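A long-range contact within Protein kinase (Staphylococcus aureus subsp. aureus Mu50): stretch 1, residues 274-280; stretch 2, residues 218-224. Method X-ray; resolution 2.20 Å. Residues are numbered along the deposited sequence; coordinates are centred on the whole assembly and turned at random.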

ATOM      1  N   SER A 274      -1.776  40.947  -6.509  1.00 46.24           N
ATOM      2  CA  SER A 274      -3.226  40.877  -6.507  1.00 44.72           C
ATOM      3  C   SER A 274      -3.788  40.639  -5.092  1.00 43.76           C
ATOM      4  O   SER A 274      -3.081  40.135  -4.195  1.00 43.42           O
ATOM      5  CB  SER A 274      -3.711  39.795  -7.488  1.00 44.81           C
ATOM      6  OG  SER A 274      -3.231  38.497  -7.161  1.00 44.64           O
ATOM      7  N   TYR A 275      -5.049  41.030  -4.896  1.00 41.82           N
ATOM      8  CA  TYR A 275      -5.782  40.674  -3.685  1.00 39.80           C
ATOM      9  C   TYR A 275      -7.127  40.036  -3.987  1.00 38.83           C
ATOM     10  O   TYR A 275      -7.776  40.371  -4.992  1.00 39.01           O
ATOM     11  CB  TYR A 275      -5.968  41.875  -2.765  1.00 39.54           C
ATOM     12  CG  TYR A 275      -6.879  42.962  -3.288  1.00 38.68           C
ATOM     13  CD1 TYR A 275      -6.347  44.137  -3.803  1.00 38.33           C
ATOM     14  CD2 TYR A 275      -8.281  42.830  -3.244  1.00 37.17           C
ATOM     15  CE1 TYR A 275      -7.171  45.154  -4.274  1.00 37.88           C
ATOM     16  CE2 TYR A 275      -9.111  43.825  -3.721  1.00 36.69           C
ATOM     17  CZ  TYR A 275      -8.546  44.995  -4.229  1.00 38.60           C
ATOM     18  OH  TYR A 275      -9.344  46.013  -4.705  1.00 39.57           O
ATOM     19  N   ILE A 276      -7.516  39.100  -3.133  1.00 37.13           N
ATOM     20  CA  ILE A 276      -8.875  38.593  -3.097  1.00 35.99           C
ATOM     21  C   ILE A 276      -9.421  38.898  -1.724  1.00 34.69           C
ATOM     22  O   ILE A 276      -8.736  38.692  -0.730  1.00 34.35           O
ATOM     23  CB  ILE A 276      -8.957  37.054  -3.247  1.00 36.16           C
ATOM     24  CG1 ILE A 276      -8.027  36.532  -4.350  1.00 38.22           C
ATOM     25  CG2 ILE A 276     -10.396  36.617  -3.417  1.00 34.89           C
ATOM     26  CD1 ILE A 276      -8.611  36.559  -5.715  1.00 40.21           C
ATOM     27  N   VAL A 277     -10.666  39.363  -1.679  1.00 33.61           N
ATOM     28  CA  VAL A 277     -11.394  39.568  -0.435  1.00 31.90           C
ATOM     29  C   VAL A 277     -12.629  38.676  -0.465  1.00 31.26           C
ATOM     30  O   VAL A 277     -13.516  38.878  -1.297  1.00 30.82           O
ATOM     31  CB  VAL A 277     -11.882  41.023  -0.284  1.00 31.44           C
ATOM     32  CG1 VAL A 277     -12.677  41.179   1.002  1.00 30.68           C
ATOM     33  CG2 VAL A 277     -10.721  42.028  -0.330  1.00 31.75           C
ATOM     34  N   LYS A 278     -12.689  37.728   0.463  1.00 30.86           N
ATOM     35  CA  LYS A 278     -13.856  36.866   0.674  1.00 31.21           C
ATOM     36  C   LYS A 278     -14.624  37.235   1.944  1.00 31.35           C
ATOM     37  O   LYS A 278     -14.030  37.733   2.909  1.00 31.67           O
ATOM     38  CB  LYS A 278     -13.423  35.407   0.766  1.00 31.38           C
ATOM     39  CG  LYS A 278     -12.649  34.921  -0.445  1.00 33.91           C
ATOM     40  CD  LYS A 278     -12.433  33.430  -0.356  1.00 37.32           C
ATOM     41  CE  LYS A 278     -11.593  32.918  -1.494  1.00 38.38           C
ATOM     42  NZ  LYS A 278     -11.285  31.491  -1.233  1.00 38.78           N
ATOM     43  N   VAL A 279     -15.942  36.996   1.927  1.00 30.96           N
ATOM     44  CA  VAL A 279     -16.833  37.294   3.049  1.00 30.47           C
ATOM     45  C   VAL A 279     -17.661  36.042   3.307  1.00 31.42           C
ATOM     46  O   VAL A 279     -18.428  35.603   2.438  1.00 31.42           O
ATOM     47  CB  VAL A 279     -17.752  38.542   2.784  1.00 30.58           C
ATOM     48  CG1 VAL A 279     -18.773  38.697   3.884  1.00 27.60           C
ATOM     49  CG2 VAL A 279     -16.916  39.847   2.642  1.00 26.86           C
ATOM     50  N   ASP A 280     -17.492  35.456   4.490  1.00 31.69           N
ATOM     51  CA  ASP A 280     -18.061  34.123   4.759  1.00 32.55           C
ATOM     52  C   ASP A 280     -17.814  33.103   3.624  1.00 33.02           C
ATOM     53  O   ASP A 280     -18.733  32.392   3.206  1.00 33.50           O
ATOM     54  CB  ASP A 280     -19.561  34.238   5.035  1.00 31.89           C
ATOM     55  CG  ASP A 280     -19.859  34.800   6.403  1.00 32.45           C
ATOM     56  OD1 ASP A 280     -18.984  34.805   7.285  1.00 31.52           O
ATOM     57  OD2 ASP A 280     -20.991  35.232   6.605  1.00 35.74           O
TER
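Stretch 2 (218-224) TESVDVP

How do the two backbones run relative to each other? Residues 274-279 and 218-223 are both extended strands, and they point nearly the same way, with 15° between their N-to-C directions and a signed crossing angle of -15°. Their axes come no closer than 9.7 Å, and no hydrogen bond joins the stretches directly. They therefore meet through side chains, with Tyr 275 CA 9.1 Å from Glu 219 CA and Val 277 CA 8.2 Å from Val 223 CA.

Which side chains fill the gap? Strand alternation turns Tyr 275, Val 277 and Val 279 toward stretch 2, while Glu 219, Val 221 and Val 223 turn toward stretch 1. Val 277 spans two valines: its CG2 lies 4.0 Å from Val 221 CG1, and its CG1 4.0 Å from Val 223 CG2. Further along, Val 279 CG2 packs 3.6 Å from Val 223 CG1.

What does Tyr 275 add? With chi1 in p, its ring reaches across obliquely, placing CE1 3.9 Å from Glu 219 CB and OH 3.9 Å from Val 221 CB. The hydroxyl also finds a polar link through one water: Tyr 275 OH donates to it at 2.4 Å, and the water donates to Ser 220 O at 2.7 Å and Glu 219 OE1 at 3.2 Å.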

ATOM      1  N   THR A 218      -1.159  51.219  -1.222  1.00 58.87           N
ATOM      2  CA  THR A 218      -2.293  50.870  -0.386  1.00 57.20           C
ATOM      3  C   THR A 218      -3.516  50.949  -1.287  1.00 56.08           C
ATOM      4  O   THR A 218      -3.890  52.026  -1.766  1.00 55.85           O
ATOM      5  CB  THR A 218      -2.443  51.792   0.830  1.00 57.24           C
ATOM      6  OG1 THR A 218      -1.166  51.981   1.446  1.00 57.53           O
ATOM      7  CG2 THR A 218      -3.371  51.165   1.848  1.00 57.16           C
ATOM      8  N   GLU A 219      -4.093  49.784  -1.560  1.00 54.44           N
ATOM      9  CA  GLU A 219      -5.331  49.701  -2.305  1.00 52.58           C
ATOM     10  C   GLU A 219      -6.481  49.748  -1.312  1.00 51.62           C
ATOM     11  O   GLU A 219      -6.418  49.130  -0.252  1.00 51.51           O
ATOM     12  CB  GLU A 219      -5.372  48.411  -3.124  1.00 52.48           C
ATOM     13  CG  GLU A 219      -4.398  48.396  -4.298  1.00 51.35           C
ATOM     14  CD  GLU A 219      -4.859  49.224  -5.501  1.00 50.79           C
ATOM     15  OE1 GLU A 219      -6.072  49.506  -5.643  1.00 50.55           O
ATOM     16  OE2 GLU A 219      -3.998  49.581  -6.329  1.00 50.68           O
ATOM     17  N   SER A 220      -7.512  50.511  -1.646  1.00 50.28           N
ATOM     18  CA  SER A 220      -8.721  50.555  -0.838  1.00 48.97           C
ATOM     19  C   SER A 220      -9.864  49.815  -1.518  1.00 47.58           C
ATOM     20  O   SER A 220     -10.078  49.962  -2.726  1.00 46.94           O
ATOM     21  CB  SER A 220      -9.130  51.998  -0.563  1.00 49.10           C
ATOM     22  OG  SER A 220      -8.395  52.509   0.524  1.00 49.75           O
ATOM     23  N   VAL A 221     -10.586  49.020  -0.732  1.00 45.93           N
ATOM     24  CA  VAL A 221     -11.811  48.359  -1.196  1.00 44.29           C
ATOM     25  C   VAL A 221     -12.931  48.532  -0.159  1.00 42.91           C
ATOM     26  O   VAL A 221     -12.705  48.347   1.042  1.00 42.72           O
ATOM     27  CB  VAL A 221     -11.571  46.832  -1.552  1.00 44.41           C
ATOM     28  CG1 VAL A 221     -11.030  46.060  -0.365  1.00 44.99           C
ATOM     29  CG2 VAL A 221     -12.835  46.185  -2.070  1.00 43.34           C
ATOM     30  N   ASP A 222     -14.117  48.918  -0.629  1.00 40.93           N
ATOM     31  CA  ASP A 222     -15.307  48.959   0.207  1.00 39.51           C
ATOM     32  C   ASP A 222     -15.944  47.567   0.253  1.00 37.28           C
ATOM     33  O   ASP A 222     -16.445  47.070  -0.767  1.00 36.57           O
ATOM     34  CB  ASP A 222     -16.341  49.934  -0.359  1.00 40.31           C
ATOM     35  CG  ASP A 222     -15.974  51.379  -0.157  1.00 43.03           C
ATOM     36  OD1 ASP A 222     -15.445  51.736   0.920  1.00 46.31           O
ATOM     37  OD2 ASP A 222     -16.241  52.167  -1.092  1.00 46.28           O
ATOM     38  N   VAL A 223     -15.948  46.956   1.431  1.00 35.06           N
ATOM     39  CA  VAL A 223     -16.577  45.637   1.618  1.00 32.97           C
ATOM     40  C   VAL A 223     -17.968  45.843   2.187  1.00 32.00           C
ATOM     41  O   VAL A 223     -18.089  46.393   3.263  1.00 32.24           O
ATOM     42  CB  VAL A 223     -15.776  44.769   2.611  1.00 32.76           C
ATOM     43  CG1 VAL A 223     -16.462  43.407   2.832  1.00 30.59           C
ATOM     44  CG2 VAL A 223     -14.338  44.613   2.138  1.00 32.58           C
ATOM     45  N   PRO A 224     -19.024  45.403   1.470  1.00 31.12           N
ATOM     46  CA  PRO A 224     -20.385  45.474   1.982  1.00 30.17           C
ATOM     47  C   PRO A 224     -20.703  44.336   2.968  1.00 30.19           C
ATOM     48  O   PRO A 224     -20.198  43.207   2.834  1.00 29.24           O
ATOM     49  CB  PRO A 224     -21.218  45.317   0.717  1.00 30.51           C
ATOM     50  CG  PRO A 224     -20.419  44.417  -0.123  1.00 30.14           C
ATOM     51  CD  PRO A 224     -18.995  44.827   0.112  1.00 31.26           C
TER
HETATM   52  O   HOH W   1      -8.821  48.383  -4.511  1.00 47.40           O